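Long-range contact in ancylostoma secreted protein 1 (Necator americanus, PDB 3NT8), which is a secreted two-CAP-domain protein of the CRISP family, probably associated with the transition to parasitism by infective hookworm larvae: residues C195-C201 / C209-C214. Numbering follows the deposited sequence.
Sequences CQTGADC and CEDGLC
The carbonyl oxygen of Cys195 accepts a short hydrogen bond from a water (Cys195 O to water O 2.6 Å), and Gly212 CA adds a weaker CA-H...O contact to Cys195 O at 3.5 Å. The same water accepts from Gly212 N, so solvent couples the two backbones; a second water takes a weak bond from Cys195 N and donates to Gly212 O. Two disulfides fasten the segments directly. Cys195 SG joins Cys209 SG at 2.1 Å, and the torsion about that bond, 88°, makes it a right-handed disulfide. Cys209 SG is swung anti to its own backbone N (chi1 179°), which sets it against Cys195 SG, while Cys209 CB packs against the peptide of Thr197 and Gly198. The other pair, Cys201 SG to Cys214 SG at 2.0 Å, twists the opposite way, at -85°. The bridges interleave, first cysteine to third and second to fourth, the pattern also met in the hinge of CRISP proteins. They lie side by side, Cys195 SG touching Cys214 SG at 3.8 Å, and tie the 195-201 loop to a two-stranded hairpin, 208-210 with 213-215, that turns back at Glu210-Leu213 through a type I' turn. Its central residues, Asp211 and Gly212, both take positive phi, as that turn requires. Arg49 of helix 34-52 hydrogen-bonds to the carbonyl oxygens of Glu210 and Asp211, and Lys53 forms a salt bridge with the Asp211 carboxylate. Within the loop, Asp200 OD2 accepts Gln196 N at 2.7 Å, close to the carboxylate plane on its anti side, and Thr197 N at 3.1 Å from above that plane, bracing the chain after Cys195.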
loop_
_atom_site.group_PDB
_atom_site.type_symbol
_atom_site.label_atom_id
_atom_site.label_comp_id
_atom_site.label_asym_id
_atom_site.label_seq_id
_atom_site.Cartn_x
_atom_site.Cartn_y
_atom_site.Cartn_z
ATOM N N CYS A 195 -12.055 12.218 -10.489
ATOM C CA CYS A 195 -13.333 11.584 -10.621
ATOM C C CYS A 195 -14.425 12.548 -11.053
ATOM O O CYS A 195 -14.426 13.745 -10.660
ATOM C CB CYS A 195 -13.744 10.858 -9.325
ATOM S SG CYS A 195 -14.136 11.972 -7.890
ATOM N N GLN A 196 -15.361 11.997 -11.839
ATOM C CA GLN A 196 -16.513 12.716 -12.341
ATOM C C GLN A 196 -17.750 12.253 -11.610
ATOM O O GLN A 196 -18.579 13.057 -11.227
ATOM C CB GLN A 196 -16.636 12.499 -13.857
ATOM C CG GLN A 196 -15.354 12.905 -14.636
ATOM C CD GLN A 196 -14.992 14.394 -14.400
ATOM O OE1 GLN A 196 -15.811 15.295 -14.667
ATOM N NE2 GLN A 196 -13.764 14.650 -13.908
ATOM N N THR A 197 -17.878 10.945 -11.439
ATOM C CA THR A 197 -18.899 10.369 -10.601
ATOM C C THR A 197 -18.209 9.391 -9.650
ATOM O O THR A 197 -16.994 9.192 -9.694
ATOM C CB THR A 197 -19.920 9.540 -11.424
ATOM O OG1 THR A 197 -19.216 8.463 -12.045
ATOM C CG2 THR A 197 -20.619 10.403 -12.509
ATOM N N GLY A 198 -18.998 8.772 -8.788
ATOM C CA GLY A 198 -18.451 7.872 -7.824
ATOM C C GLY A 198 -18.026 6.560 -8.455
ATOM O O GLY A 198 -17.247 5.813 -7.883
ATOM N N ALA A 199 -18.517 6.292 -9.645
ATOM C CA ALA A 199 -18.118 5.093 -10.388
ATOM C C ALA A 199 -16.667 5.165 -10.836
ATOM O O ALA A 199 -16.094 4.125 -11.207
ATOM C CB ALA A 199 -18.988 4.933 -11.571
ATOM N N ASP A 200 -16.079 6.373 -10.791
ATOM C CA ASP A 200 -14.684 6.553 -11.230
ATOM C C ASP A 200 -13.684 6.235 -10.143
ATOM O O ASP A 200 -12.459 6.214 -10.394
ATOM C CB ASP A 200 -14.372 7.951 -11.712
ATOM C CG ASP A 200 -15.128 8.340 -12.911
ATOM O OD1 ASP A 200 -15.194 7.566 -13.869
ATOM O OD2 ASP A 200 -15.626 9.468 -12.884
ATOM N N CYS A 201 -14.193 5.991 -8.941
ATOM C CA CYS A 201 -13.301 5.737 -7.832
ATOM C C CYS A 201 -13.167 4.244 -7.619
ATOM O O CYS A 201 -14.146 3.584 -7.245
ATOM C CB CYS A 201 -13.819 6.406 -6.594
ATOM S SG CYS A 201 -14.186 8.155 -6.858
ATOM N N CYS A 209 -18.257 10.891 -5.210
ATOM C CA CYS A 209 -17.338 11.827 -5.850
ATOM C C CYS A 209 -17.769 13.260 -5.657
ATOM O O CYS A 209 -18.871 13.640 -6.089
ATOM C CB CYS A 209 -17.179 11.541 -7.346
ATOM S SG CYS A 209 -16.062 12.746 -8.114
ATOM N N GLU A 210 -16.925 14.052 -4.998
ATOM C CA GLU A 210 -17.209 15.462 -4.719
ATOM C C GLU A 210 -16.167 16.327 -5.382
ATOM O O GLU A 210 -15.059 16.477 -4.862
ATOM C CB GLU A 210 -17.171 15.733 -3.230
ATOM C CG GLU A 210 -18.459 15.428 -2.539
ATOM C CD GLU A 210 -18.390 15.689 -1.071
ATOM O OE1 GLU A 210 -17.613 16.610 -0.673
ATOM O OE2 GLU A 210 -19.127 14.982 -0.337
ATOM N N ASP A 211 -16.520 16.923 -6.518
ATOM C CA ASP A 211 -15.631 17.866 -7.237
ATOM C C ASP A 211 -14.181 17.326 -7.315
ATOM O O ASP A 211 -13.237 17.942 -6.813
ATOM C CB ASP A 211 -15.757 19.317 -6.660
ATOM C CG ASP A 211 -14.959 20.349 -7.465
ATOM O OD1 ASP A 211 -14.829 20.213 -8.714
ATOM O OD2 ASP A 211 -14.455 21.329 -6.859
ATOM N N GLY A 212 -14.017 16.164 -7.948
ATOM C CA GLY A 212 -12.678 15.569 -8.171
ATOM C C GLY A 212 -12.082 14.757 -7.016
ATOM O O GLY A 212 -11.010 14.160 -7.156
ATOM N N LEU A 213 -12.765 14.740 -5.872
ATOM C CA LEU A 213 -12.283 13.964 -4.735
ATOM C C LEU A 213 -13.214 12.810 -4.510
ATOM O O LEU A 213 -14.441 12.993 -4.424
ATOM C CB LEU A 213 -12.130 14.798 -3.420
ATOM C CG LEU A 213 -11.017 15.876 -3.349
ATOM C CD1 LEU A 213 -11.056 16.683 -2.034
ATOM C CD2 LEU A 213 -9.653 15.259 -3.586
ATOM N N CYS A 214 -12.637 11.613 -4.448
ATOM C CA CYS A 214 -13.420 10.440 -4.085
ATOM C C CYS A 214 -13.805 10.457 -2.629
ATOM O O CYS A 214 -13.068 10.980 -1.825
ATOM C CB CYS A 214 -12.657 9.150 -4.445
ATOM S SG CYS A 214 -12.461 9.000 -6.227
HETATM O O HOH W 1 -9.632 11.706 -8.044
HETATM O O HOH W 2 -16.267 15.569 -10.110
#